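Side-chain contacts in Bd3460 (Bdellovibrio bacteriovorus, PDB 5CEC), which binds the predatory endopeptidase Bd3459 through its ankyrin repeats and probably shields the invading bacterium from its own enzyme: residues A99-V104 with I124-D129; V203-E206 with T212-A215; I54-Q59 with M64-N69; E114-G119 with K143-S148; N34-A37 with A43-K46. All coordinates share one frame; numbering follows the deposited sequence.

Contact 1 of 5, residues A99-V104 with I124-D129; sequences ALAFAV and IIVAGD
The carbonyl oxygen of A101 accepts a hydrogen bond from the hydroxyl of T105 within the same helix, and the methyl of A101 faces the passing loop. Across the contact the chemistry is entirely apolar. I124 sends CG1 into the crowded position between its backbone N and carbonyl carbon (chi1 64°), and with chi2 anti the chain runs straight on, carrying CD1 to the start of the helical turn. There the terminal methyl lies 4.0 Å from A101 CB and 3.8 Å from A101 N, and its other neighbour is L100 CB. V126 reaches the same alanine with one branch, CG1, 4.1 Å from A101 CB. A101 and V126 stand only 5.8 Å apart by their CA atoms, a spacing that suits alanine against a branched side chain. The loop is the hairpin-like finger that follows the helix pair of an ankyrin repeat; backbone bonds of I124 with L134 and of V126 with D132 tie the outgoing arm to the returning one, and A127 N is bound to E97 OE2. Beyond this packing, F102 and A127 touch R392 and S393 of Bd3459, respectively.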
loop_
_atom_site.group_PDB
_atom_site.type_symbol
_atom_site.label_atom_id
_atom_site.label_comp_id
_atom_site.label_asym_id
_atom_site.label_seq_id
_atom_site.Cartn_x
_atom_site.Cartn_y
_atom_site.Cartn_z
ATOM N N ALA B 99 -18.851 1.034 10.981
ATOM C CA ALA B 99 -17.536 1.586 10.678
ATOM C C ALA B 99 -16.393 0.786 11.289
ATOM O O ALA B 99 -15.368 0.579 10.634
ATOM C CB ALA B 99 -17.410 3.053 11.102
ATOM N N LEU B 100 -16.573 0.330 12.529
ATOM C CA LEU B 100 -15.524 -0.452 13.175
ATOM C C LEU B 100 -15.305 -1.766 12.433
ATOM O O LEU B 100 -14.144 -2.200 12.263
ATOM C CB LEU B 100 -15.862 -0.684 14.650
ATOM C CG LEU B 100 -14.858 -1.551 15.416
ATOM C CD1 LEU B 100 -13.418 -1.023 15.344
ATOM C CD2 LEU B 100 -15.289 -1.669 16.873
ATOM N N ALA B 101 -16.377 -2.418 12.011
ATOM C CA ALA B 101 -16.216 -3.604 11.166
ATOM C C ALA B 101 -15.511 -3.306 9.870
ATOM O O ALA B 101 -14.634 -4.080 9.489
ATOM C CB ALA B 101 -17.547 -4.269 10.905
ATOM N N PHE B 102 -15.825 -2.214 9.217
ATOM C CA PHE B 102 -15.085 -1.810 8.009
ATOM C C PHE B 102 -13.602 -1.650 8.280
ATOM O O PHE B 102 -12.778 -2.102 7.489
ATOM C CB PHE B 102 -15.645 -0.529 7.403
ATOM C CG PHE B 102 -16.813 -0.747 6.510
ATOM C CD1 PHE B 102 -16.596 -1.172 5.221
ATOM C CD2 PHE B 102 -18.137 -0.551 6.931
ATOM C CE1 PHE B 102 -17.644 -1.411 4.361
ATOM C CE2 PHE B 102 -19.189 -0.758 6.036
ATOM C CZ PHE B 102 -18.927 -1.185 4.760
ATOM N N ALA B 103 -13.259 -1.030 9.405
ATOM C CA ALA B 103 -11.856 -0.788 9.724
ATOM C C ALA B 103 -11.132 -2.112 9.938
ATOM O O ALA B 103 -10.084 -2.357 9.342
ATOM C CB ALA B 103 -11.733 0.084 10.957
ATOM N N VAL B 104 -11.661 -2.963 10.812
ATOM C CA VAL B 104 -11.000 -4.235 11.110
ATOM C C VAL B 104 -10.860 -5.068 9.857
ATOM O O VAL B 104 -9.770 -5.595 9.551
ATOM C CB VAL B 104 -11.751 -4.972 12.238
ATOM C CG1 VAL B 104 -11.319 -6.419 12.337
ATOM C CG2 VAL B 104 -11.507 -4.212 13.541
ATOM N N ILE B 124 -19.895 -7.041 17.643
ATOM C CA ILE B 124 -20.513 -6.931 16.319
ATOM C C ILE B 124 -20.028 -8.062 15.440
ATOM O O ILE B 124 -19.066 -8.781 15.788
ATOM C CB ILE B 124 -20.231 -5.562 15.673
ATOM C CG1 ILE B 124 -18.724 -5.363 15.394
ATOM C CG2 ILE B 124 -20.798 -4.454 16.550
ATOM C CD1 ILE B 124 -18.385 -4.032 14.772
ATOM N N ILE B 125 -20.722 -8.233 14.313
ATOM C CA ILE B 125 -20.468 -9.286 13.336
ATOM C C ILE B 125 -19.997 -8.667 12.024
ATOM O O ILE B 125 -20.520 -7.653 11.580
ATOM C CB ILE B 125 -21.766 -10.086 13.066
ATOM C CG1 ILE B 125 -22.319 -10.716 14.359
ATOM C CG2 ILE B 125 -21.591 -11.158 11.997
ATOM C CD1 ILE B 125 -21.367 -11.598 15.108
ATOM N N VAL B 126 -18.976 -9.279 11.439
ATOM C CA VAL B 126 -18.446 -8.831 10.160
ATOM C C VAL B 126 -19.143 -9.613 9.036
ATOM O O VAL B 126 -19.679 -10.702 9.237
ATOM C CB VAL B 126 -16.904 -8.933 10.083
ATOM C CG1 VAL B 126 -16.269 -8.151 11.236
ATOM C CG2 VAL B 126 -16.372 -10.376 10.091
ATOM N N ALA B 127 -19.074 -9.049 7.857
ATOM C CA ALA B 127 -19.769 -9.605 6.711
ATOM C C ALA B 127 -19.195 -10.970 6.324
ATOM O O ALA B 127 -18.039 -11.295 6.642
ATOM C CB ALA B 127 -19.675 -8.659 5.522
ATOM N N GLY B 128 -20.007 -11.754 5.625
ATOM C CA GLY B 128 -19.650 -13.100 5.175
ATOM C C GLY B 128 -20.581 -14.162 5.706
ATOM O O GLY B 128 -21.337 -13.965 6.655
ATOM N N ASP B 129 -20.549 -15.307 5.048
ATOM C CA ASP B 129 -21.458 -16.416 5.399
ATOM C C ASP B 129 -21.223 -16.983 6.782
ATOM O O ASP B 129 -22.134 -17.524 7.382
ATOM C CB ASP B 129 -21.352 -17.561 4.360
ATOM C CG ASP B 129 -21.922 -17.194 3.005
ATOM O OD1 ASP B 129 -22.572 -16.137 2.879
ATOM O OD2 ASP B 129 -21.711 -17.971 2.051
#

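Contact 2 of 5, residues V203-E206 with T212-A215; sequences VAKE and TAKA
Helices 200-206 and 210-218 come closest where A204 faces A213, their CA atoms only 5.1 Å apart, an approach that the two small alanine side chains allow. A204 CB lies against the other backbone, 3.8 Å from A213 CA, and meets the A213 methyl at 3.9 Å. To one side of this pair stands T212, whose OG1 is 3.5 Å from A204 CB. That meeting is plain van der Waals contact, because the hydroxyl is used in another direction: with chi1 at 58°, OG1 lies between the backbone N and the carbonyl carbon of T212 and donates to the carbonyl oxygen of A172 in helix 167-174. The two segments belong to the last helical pair of the ankyrin array, packed as the antiparallel helix-turn-helix of the fold, and T212 therefore ties this pair to the one before it. Threonine suits a buried place that asks for both a small side chain and a donor. Lysine suits the rim: K205 lends its CG, 4.2 Å from A213 CB, and then runs out fully extended, so that aliphatic carbon shields the alanine while the amine stays outside. V203, buried, turns instead to F169 and A172.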
loop_
_atom_site.group_PDB
_atom_site.type_symbol
_atom_site.label_atom_id
_atom_site.label_comp_id
_atom_site.label_asym_id
_atom_site.label_seq_id
_atom_site.Cartn_x
_atom_site.Cartn_y
_atom_site.Cartn_z
ATOM N N VAL B 203 -10.491 -29.369 13.234
ATOM C CA VAL B 203 -10.376 -28.508 12.051
ATOM C C VAL B 203 -8.926 -28.226 11.692
ATOM O O VAL B 203 -8.604 -28.011 10.531
ATOM C CB VAL B 203 -11.247 -27.221 12.117
ATOM C CG1 VAL B 203 -12.685 -27.574 12.437
ATOM C CG2 VAL B 203 -10.701 -26.183 13.071
ATOM N N ALA B 204 -8.031 -28.193 12.691
ATOM C CA ALA B 204 -6.606 -28.120 12.388
ATOM C C ALA B 204 -6.136 -29.292 11.526
ATOM O O ALA B 204 -5.431 -29.101 10.558
ATOM C CB ALA B 204 -5.786 -28.060 13.650
ATOM N N LYS B 205 -6.516 -30.485 11.936
ATOM C CA LYS B 205 -6.158 -31.676 11.187
ATOM C C LYS B 205 -6.719 -31.627 9.775
ATOM O O LYS B 205 -6.023 -31.890 8.816
ATOM C CB LYS B 205 -6.697 -32.918 11.872
ATOM C CG LYS B 205 -6.120 -33.248 13.221
ATOM C CD LYS B 205 -6.793 -34.524 13.700
ATOM C CE LYS B 205 -6.382 -34.923 15.078
ATOM N NZ LYS B 205 -7.278 -36.042 15.504
ATOM N N GLU B 206 -7.971 -31.236 9.658
ATOM C CA GLU B 206 -8.628 -31.151 8.364
ATOM C C GLU B 206 -7.970 -30.134 7.413
ATOM O O GLU B 206 -7.886 -30.386 6.208
ATOM C CB GLU B 206 -10.107 -30.832 8.585
ATOM C CG GLU B 206 -10.937 -30.714 7.320
ATOM C CD GLU B 206 -12.381 -30.343 7.594
ATOM O OE1 GLU B 206 -12.612 -29.387 8.329
ATOM O OE2 GLU B 206 -13.312 -30.985 7.075
ATOM N N THR B 212 -0.408 -26.398 14.472
ATOM C CA THR B 212 -1.493 -26.155 15.400
ATOM C C THR B 212 -2.166 -27.454 15.860
ATOM O O THR B 212 -2.599 -27.534 17.015
ATOM C CB THR B 212 -2.581 -25.230 14.840
ATOM O OG1 THR B 212 -3.096 -25.821 13.657
ATOM C CG2 THR B 212 -2.052 -23.805 14.588
ATOM N N ALA B 213 -2.214 -28.477 14.999
ATOM C CA ALA B 213 -2.830 -29.739 15.403
ATOM C C ALA B 213 -1.997 -30.354 16.523
ATOM O O ALA B 213 -2.538 -30.795 17.541
ATOM C CB ALA B 213 -2.968 -30.710 14.233
ATOM N N LYS B 214 -0.675 -30.391 16.329
ATOM C CA LYS B 214 0.221 -30.920 17.359
ATOM C C LYS B 214 0.022 -30.178 18.670
ATOM O O LYS B 214 -0.121 -30.786 19.733
ATOM C CB LYS B 214 1.684 -30.771 16.916
ATOM C CG LYS B 214 2.110 -31.754 15.861
ATOM C CD LYS B 214 3.536 -31.517 15.366
ATOM C CE LYS B 214 3.781 -32.249 14.040
ATOM N NZ LYS B 214 5.213 -32.400 13.634
ATOM N N ALA B 215 -0.002 -28.846 18.579
ATOM C CA ALA B 215 -0.152 -28.003 19.764
ATOM C C ALA B 215 -1.485 -28.237 20.462
ATOM O O ALA B 215 -1.523 -28.435 21.670
ATOM C CB ALA B 215 0.007 -26.539 19.423
#

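Contact 3 of 5, residues I54-Q59 with M64-N69; sequences IDLNAQ and MTPLMN
Apolar packing joins Q59 to T65: the two side chains lie alongside each other, pointing the same way, with Q59 CG 3.6 Å from T65 CG2. The other such contact sets P66 CG 4.4 Å from L56 CD2. Weakly polar contacts follow: the hydrogen of Q59 CA is directed at M64 O (3.3 Å, 144° at the hydrogen), and P66 CD rests 3.5 Å from L56 O. A water supplies the bridge that direct bonds do not, donating to L56 O at 2.8 Å and accepting from L67 N at 3.0 Å. Conventional hydrogen bonds set each side in shape. In T65, the N-cap residue, chi1 of 60° puts OG1 between the backbone N and the carbonyl carbon, where M68 N reaches it nearly straight, at 3.1 Å and 166°; T65 N points back at M68 SD in a weak bond, completing a capping box. T65 O is gripped twice by N69, through N and ND2. Opposite, D55 OD1 accepts from N57 N in an Asx turn, and Q59 NE2 is held by G63 O. T65-P66-L67-M68 is the TPLH signature of ankyrin repeats with methionine in the last place. Around the contact, P66 packs on L33 and N34 of helix 31-39, and M64 and M68 touch F102 of helix 99-105.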
loop_
_atom_site.group_PDB
_atom_site.type_symbol
_atom_site.label_atom_id
_atom_site.label_comp_id
_atom_site.label_asym_id
_atom_site.label_seq_id
_atom_site.Cartn_x
_atom_site.Cartn_y
_atom_site.Cartn_z
ATOM N N ILE B 54 -25.059 18.842 5.088
ATOM C CA ILE B 54 -25.067 17.394 5.025
ATOM C C ILE B 54 -25.288 16.778 6.394
ATOM O O ILE B 54 -24.587 17.085 7.366
ATOM C CB ILE B 54 -23.744 16.866 4.444
ATOM C CG1 ILE B 54 -23.497 17.485 3.063
ATOM C CG2 ILE B 54 -23.781 15.339 4.335
ATOM C CD1 ILE B 54 -22.108 17.279 2.505
ATOM N N ASP B 55 -26.262 15.885 6.438
ATOM C CA ASP B 55 -26.513 15.039 7.584
ATOM C C ASP B 55 -25.498 13.935 7.545
ATOM O O ASP B 55 -25.570 13.056 6.709
ATOM C CB ASP B 55 -27.940 14.492 7.490
ATOM C CG ASP B 55 -28.284 13.514 8.593
ATOM O OD1 ASP B 55 -27.454 13.225 9.500
ATOM O OD2 ASP B 55 -29.428 13.033 8.528
ATOM N N LEU B 56 -24.558 13.966 8.485
ATOM C CA LEU B 56 -23.461 13.008 8.481
ATOM C C LEU B 56 -23.906 11.605 8.820
ATOM O O LEU B 56 -23.121 10.689 8.633
ATOM C CB LEU B 56 -22.352 13.443 9.449
ATOM C CG LEU B 56 -21.649 14.760 9.105
ATOM C CD1 LEU B 56 -20.672 15.156 10.203
ATOM C CD2 LEU B 56 -20.926 14.712 7.772
ATOM N N ASN B 57 -25.127 11.432 9.350
ATOM C CA ASN B 57 -25.662 10.101 9.600
ATOM C C ASN B 57 -26.519 9.577 8.454
ATOM O O ASN B 57 -27.001 8.452 8.536
ATOM C CB ASN B 57 -26.451 10.096 10.916
ATOM C CG ASN B 57 -25.564 10.254 12.127
ATOM O OD1 ASN B 57 -24.400 9.817 12.139
ATOM N ND2 ASN B 57 -26.100 10.887 13.168
ATOM N N ALA B 58 -26.766 10.394 7.419
ATOM C CA ALA B 58 -27.520 9.899 6.265
ATOM C C ALA B 58 -26.746 8.811 5.508
ATOM O O ALA B 58 -25.515 8.883 5.338
ATOM C CB ALA B 58 -27.914 11.039 5.335
ATOM N N GLN B 59 -27.482 7.792 5.083
ATOM C CA GLN B 59 -26.895 6.650 4.412
ATOM C C GLN B 59 -27.250 6.646 2.932
ATOM O O GLN B 59 -28.360 7.038 2.537
ATOM C CB GLN B 59 -27.362 5.374 5.097
ATOM C CG GLN B 59 -26.729 5.185 6.464
ATOM C CD GLN B 59 -27.420 4.128 7.294
ATOM O OE1 GLN B 59 -28.447 4.383 7.942
ATOM N NE2 GLN B 59 -26.882 2.919 7.258
ATOM N N MET B 64 -24.072 3.115 3.181
ATOM C CA MET B 64 -22.810 3.700 3.638
ATOM C C MET B 64 -22.989 5.105 4.171
ATOM O O MET B 64 -23.769 5.913 3.635
ATOM C CB MET B 64 -21.789 3.740 2.498
ATOM C CG MET B 64 -21.455 2.379 1.905
ATOM S SD MET B 64 -20.529 1.329 3.036
ATOM C CE MET B 64 -18.911 2.099 2.987
ATOM N N THR B 65 -22.198 5.404 5.175
ATOM C CA THR B 65 -22.021 6.741 5.727
ATOM C C THR B 65 -20.609 7.246 5.435
ATOM O O THR B 65 -19.715 6.464 5.104
ATOM C CB THR B 65 -22.141 6.708 7.243
ATOM O OG1 THR B 65 -21.133 5.836 7.775
ATOM C CG2 THR B 65 -23.532 6.251 7.677
ATOM N N PRO B 66 -20.380 8.556 5.619
ATOM C CA PRO B 66 -19.013 9.075 5.575
ATOM C C PRO B 66 -18.058 8.328 6.487
ATOM O O PRO B 66 -16.898 8.074 6.103
ATOM C CB PRO B 66 -19.183 10.527 6.047
ATOM C CG PRO B 66 -20.565 10.878 5.611
ATOM C CD PRO B 66 -21.380 9.640 5.746
ATOM N N LEU B 67 -18.484 8.046 7.710
ATOM C CA LEU B 67 -17.596 7.380 8.654
ATOM C C LEU B 67 -17.180 6.002 8.155
ATOM O O LEU B 67 -16.018 5.605 8.322
ATOM C CB LEU B 67 -18.268 7.271 10.029
ATOM C CG LEU B 67 -17.379 6.707 11.130
ATOM C CD1 LEU B 67 -16.237 7.633 11.450
ATOM C CD2 LEU B 67 -18.179 6.365 12.362
ATOM N N MET B 68 -18.124 5.240 7.607
ATOM C CA MET B 68 -17.782 3.919 7.049
ATOM C C MET B 68 -16.763 4.038 5.936
ATOM O O MET B 68 -15.842 3.225 5.866
ATOM C CB MET B 68 -19.014 3.196 6.532
ATOM C CG MET B 68 -19.989 2.725 7.591
ATOM S SD MET B 68 -21.517 2.280 6.741
ATOM C CE MET B 68 -22.672 2.432 8.085
ATOM N N ASN B 69 -16.959 5.000 5.049
ATOM C CA ASN B 69 -16.008 5.249 3.993
ATOM C C ASN B 69 -14.621 5.592 4.514
ATOM O O ASN B 69 -13.631 5.050 4.025
ATOM C CB ASN B 69 -16.531 6.370 3.093
ATOM C CG ASN B 69 -17.486 5.881 2.040
ATOM O OD1 ASN B 69 -17.061 5.354 1.029
ATOM N ND2 ASN B 69 -18.780 6.063 2.261
HETATM O O HOH W 1 -20.707 9.308 9.234
HETATM O O HOH W 2 -23.801 8.541 3.142
#

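Contact 4 of 5, residues E114-G119 with K143-S148; sequences ELIKAG and KKTAES
With chi1 at -66° I116 sets CG1 anti to its carbonyl carbon, and chi2 at 167° stretches the chain, so that CD1 is carried straight across to the next helix. T145 answers with its methyl: CG2 points anti to the backbone N, while OG1 swings the other way and is given to a different partner. The two side chains cross obliquely, I116 CD1 lying 4.1 Å from T145 CG2. The same terminal methyl is 4.2 Å from S148 CB, one helical turn further on, and thus sits against both residues. The other branch of the isoleucine, CG2, approaches the backbone at S148 O, again at 4.2 Å. These are the second helices of successive pairs in the ankyrin stack, and they meet side by side with I116 and S148 as nearest residues, 7.4 Å apart by their CA atoms. A long, branched side chain spans this separation, whereas the threonine and serine facing it are small and add polar ends. Both hydroxyls bind the carboxylate of E113, T145 OG1 at OE2 and S148 OG at OE1, so a single acid from helix 109-117 clasps the facing helix beside the apolar contact. On the outer rim K117 NZ and K144 NZ stand 6.8 Å apart, too far to touch and both presumably positive. Just after the isoleucine its helix ends in a Schellman motif: G119 takes a positive phi of 95°, and its N bonds back to I116 O at 3.0 Å.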
loop_
_atom_site.group_PDB
_atom_site.type_symbol
_atom_site.label_atom_id
_atom_site.label_comp_id
_atom_site.label_asym_id
_atom_site.label_seq_id
_atom_site.Cartn_x
_atom_site.Cartn_y
_atom_site.Cartn_z
ATOM N N GLU B 114 -8.843 3.744 17.257
ATOM C CA GLU B 114 -9.473 5.040 17.458
ATOM C C GLU B 114 -10.951 4.865 17.744
ATOM O O GLU B 114 -11.485 5.506 18.636
ATOM C CB GLU B 114 -9.252 5.932 16.233
ATOM C CG GLU B 114 -9.743 7.366 16.383
ATOM C CD GLU B 114 -8.897 8.232 17.305
ATOM O OE1 GLU B 114 -7.735 7.880 17.607
ATOM O OE2 GLU B 114 -9.417 9.284 17.719
ATOM N N LEU B 115 -11.629 4.039 16.951
ATOM C CA LEU B 115 -13.072 3.831 17.091
ATOM C C LEU B 115 -13.419 3.158 18.409
ATOM O O LEU B 115 -14.369 3.566 19.107
ATOM C CB LEU B 115 -13.649 3.057 15.906
ATOM C CG LEU B 115 -13.708 3.855 14.602
ATOM C CD1 LEU B 115 -13.998 2.912 13.460
ATOM C CD2 LEU B 115 -14.756 4.951 14.627
ATOM N N ILE B 116 -12.619 2.173 18.802
ATOM C CA ILE B 116 -12.860 1.505 20.100
ATOM C C ILE B 116 -12.682 2.493 21.285
ATOM O O ILE B 116 -13.513 2.516 22.178
ATOM C CB ILE B 116 -11.940 0.261 20.244
ATOM C CG1 ILE B 116 -12.328 -0.796 19.198
ATOM C CG2 ILE B 116 -12.024 -0.348 21.644
ATOM C CD1 ILE B 116 -11.327 -1.915 19.037
ATOM N N LYS B 117 -11.624 3.301 21.265
ATOM C CA LYS B 117 -11.423 4.339 22.270
ATOM C C LYS B 117 -12.528 5.388 22.286
ATOM O O LYS B 117 -12.798 5.994 23.319
ATOM C CB LYS B 117 -10.061 5.041 22.073
ATOM C CG LYS B 117 -8.889 4.142 22.416
ATOM C CD LYS B 117 -7.517 4.777 22.222
ATOM C CE LYS B 117 -7.375 5.553 20.920
ATOM N NZ LYS B 117 -5.947 5.816 20.583
ATOM N N ALA B 118 -13.165 5.592 21.138
ATOM C CA ALA B 118 -14.295 6.493 21.007
ATOM C C ALA B 118 -15.647 5.887 21.369
ATOM O O ALA B 118 -16.671 6.573 21.266
ATOM C CB ALA B 118 -14.354 7.071 19.603
ATOM N N GLY B 119 -15.647 4.623 21.792
ATOM C CA GLY B 119 -16.837 3.962 22.308
ATOM C C GLY B 119 -17.643 3.146 21.328
ATOM O O GLY B 119 -18.772 2.769 21.625
ATOM N N LYS B 143 -3.041 -8.418 17.066
ATOM C CA LYS B 143 -3.132 -8.751 18.467
ATOM C C LYS B 143 -3.550 -7.573 19.343
ATOM O O LYS B 143 -4.339 -7.743 20.259
ATOM C CB LYS B 143 -1.765 -9.318 18.943
ATOM C CG LYS B 143 -1.676 -9.722 20.402
ATOM C CD LYS B 143 -0.220 -9.964 20.831
ATOM C CE LYS B 143 0.171 -11.430 20.864
ATOM N NZ LYS B 143 1.240 -11.637 21.882
ATOM N N LYS B 144 -3.036 -6.389 19.047
ATOM C CA LYS B 144 -3.349 -5.204 19.843
ATOM C C LYS B 144 -4.850 -4.931 19.791
ATOM O O LYS B 144 -5.454 -4.687 20.823
ATOM C CB LYS B 144 -2.559 -4.001 19.333
ATOM C CG LYS B 144 -2.843 -2.695 20.069
ATOM C CD LYS B 144 -1.923 -1.580 19.589
ATOM C CE LYS B 144 -2.235 -0.266 20.291
ATOM N NZ LYS B 144 -1.354 0.840 19.822
ATOM N N THR B 145 -5.453 -4.976 18.603
ATOM C CA THR B 145 -6.884 -4.721 18.497
ATOM C C THR B 145 -7.707 -5.864 19.080
ATOM O O THR B 145 -8.711 -5.629 19.726
ATOM C CB THR B 145 -7.288 -4.350 17.062
ATOM O OG1 THR B 145 -6.752 -3.062 16.756
ATOM C CG2 THR B 145 -8.796 -4.267 16.906
ATOM N N ALA B 146 -7.252 -7.099 18.915
ATOM C CA ALA B 146 -7.943 -8.208 19.556
ATOM C C ALA B 146 -8.003 -7.974 21.091
ATOM O O ALA B 146 -9.034 -8.206 21.728
ATOM C CB ALA B 146 -7.250 -9.530 19.219
ATOM N N GLU B 147 -6.877 -7.561 21.674
ATOM C CA GLU B 147 -6.797 -7.230 23.117
ATOM C C GLU B 147 -7.728 -6.063 23.470
ATOM O O GLU B 147 -8.406 -6.111 24.481
ATOM C CB GLU B 147 -5.347 -6.945 23.542
ATOM C CG GLU B 147 -4.480 -8.174 23.507
ATOM C CD GLU B 147 -3.054 -7.984 23.937
ATOM O OE1 GLU B 147 -2.474 -6.903 23.727
ATOM O OE2 GLU B 147 -2.494 -8.963 24.478
ATOM N N SER B 148 -7.755 -5.021 22.643
ATOM C CA SER B 148 -8.649 -3.906 22.890
ATOM C C SER B 148 -10.115 -4.314 22.903
ATOM O O SER B 148 -10.903 -3.799 23.699
ATOM C CB SER B 148 -8.411 -2.779 21.897
ATOM O OG SER B 148 -7.102 -2.220 22.056
#

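Contact 5 of 5, residues N34-A37 with A43-K46; sequences NEAA and AKVK
Helices 31-39 and 42-49 lie nearest at A36 and V45, whose CA atoms are 5.9 Å apart. The A36 methyl is met by two successive residues of the second helix. V45 comes with one branch: chi1 of 168° turns CG1 anti to the backbone N and leaves CG2 beside it, and this CG2 lies 3.8 Å from A36 CB. It also slips along the first helix to 3.7 Å from A37 N and 4.3 Å from A37 CB, so a single methyl fits against both alanines. K44 closes the other flank with the carbons of its chain, CB and CG each 3.8 Å from A36 CB and CD 4.0 Å away. Its first two torsions are extended, but chi3 bends at -69° and the amine leads off from the helix pair. The lysine therefore works as an apolar lid near its root and keeps its charge at the exposed rim. Alanine suits the first helix because its small side chain lets the helices come this close, while the beta-branched valine fills the buried side of the second. V45 also touches I78 and F81 of helix 76-84, and the carbonyl of A37 is bound by N75 ND2, which brings helix 76-84 and the residue just before it against this pair. Two short antiparallel helices joined by a tight turn are the helix-turn-helix unit of the ankyrin fold; here, in the first such pair of the modelled chain, alanine and valine fill the interface.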
loop_
_atom_site.group_PDB
_atom_site.type_symbol
_atom_site.label_atom_id
_atom_site.label_comp_id
_atom_site.label_asym_id
_atom_site.label_seq_id
_atom_site.Cartn_x
_atom_site.Cartn_y
_atom_site.Cartn_z
ATOM N N ASN B 34 -18.726 11.230 0.591
ATOM C CA ASN B 34 -18.409 9.798 0.769
ATOM C C ASN B 34 -17.164 9.372 0.000
ATOM O O ASN B 34 -16.315 8.666 0.539
ATOM C CB ASN B 34 -19.609 8.910 0.428
ATOM C CG ASN B 34 -20.756 9.090 1.402
ATOM O OD1 ASN B 34 -20.592 9.676 2.483
ATOM N ND2 ASN B 34 -21.926 8.627 1.019
ATOM N N GLU B 35 -17.038 9.856 -1.237
ATOM C CA GLU B 35 -15.846 9.606 -2.049
ATOM C C GLU B 35 -14.573 10.223 -1.454
ATOM O O GLU B 35 -13.545 9.547 -1.314
ATOM C CB GLU B 35 -16.088 10.056 -3.500
ATOM C CG GLU B 35 -17.073 9.138 -4.230
ATOM C CD GLU B 35 -17.332 9.511 -5.683
ATOM O OE1 GLU B 35 -16.974 10.626 -6.110
ATOM O OE2 GLU B 35 -17.909 8.673 -6.409
ATOM N N ALA B 36 -14.651 11.481 -1.031
ATOM C CA ALA B 36 -13.496 12.123 -0.390
ATOM C C ALA B 36 -13.081 11.401 0.887
ATOM O O ALA B 36 -11.887 11.235 1.163
ATOM C CB ALA B 36 -13.806 13.587 -0.108
ATOM N N ALA B 37 -14.080 10.945 1.639
ATOM C CA ALA B 37 -13.821 10.231 2.884
ATOM C C ALA B 37 -13.088 8.904 2.668
ATOM O O ALA B 37 -12.179 8.557 3.430
ATOM C CB ALA B 37 -15.110 10.004 3.660
ATOM N N ALA B 43 -9.022 17.673 3.150
ATOM C CA ALA B 43 -9.369 19.049 2.808
ATOM C C ALA B 43 -10.742 19.095 2.184
ATOM O O ALA B 43 -11.556 19.931 2.542
ATOM C CB ALA B 43 -8.342 19.674 1.868
ATOM N N LYS B 44 -11.002 18.153 1.280
ATOM C CA LYS B 44 -12.284 18.067 0.592
ATOM C C LYS B 44 -13.402 17.730 1.567
ATOM O O LYS B 44 -14.497 18.279 1.480
ATOM C CB LYS B 44 -12.203 17.031 -0.533
ATOM C CG LYS B 44 -13.331 17.075 -1.543
ATOM C CD LYS B 44 -12.948 16.349 -2.833
ATOM C CE LYS B 44 -11.866 17.076 -3.634
ATOM N NZ LYS B 44 -11.634 16.477 -4.981
ATOM N N VAL B 45 -13.110 16.836 2.507
ATOM C CA VAL B 45 -14.057 16.518 3.573
ATOM C C VAL B 45 -14.390 17.765 4.427
ATOM O O VAL B 45 -15.559 18.076 4.625
ATOM C CB VAL B 45 -13.561 15.338 4.438
ATOM C CG1 VAL B 45 -14.383 15.198 5.728
ATOM C CG2 VAL B 45 -13.602 14.033 3.630
ATOM N N LYS B 46 -13.375 18.489 4.895
ATOM C CA LYS B 46 -13.612 19.715 5.696
ATOM C C LYS B 46 -14.389 20.778 4.921
ATOM O O LYS B 46 -15.247 21.475 5.495
ATOM C CB LYS B 46 -12.300 20.290 6.233
ATOM C CG LYS B 46 -11.664 19.443 7.320
ATOM C CD LYS B 46 -10.474 20.144 7.955
ATOM C CE LYS B 46 -9.792 19.257 8.970
ATOM N NZ LYS B 46 -8.672 19.965 9.646
#

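How the contacts relate
Contacts 5 and 2 each close a helix pair at one end of the array, with a lysine at the rim, their centres 46 Å apart; contact 5 is buried and packs alanine on valine, whereas contact 2 is only partly buried and packs alanine on alanine beside a threonine. Contacts 1 and 4, buried nearer the middle, interlock along the chain and touch where L100 lies on L115 and I116; one sets a helix against a loop, the other helix against helix. Contact 3, partly buried, combines carbon packing with a bridging water, and each side is shaped by its own capping or turn bonds. It touches contact 5 through P66 and N34, and contact 1 through L67 and A99.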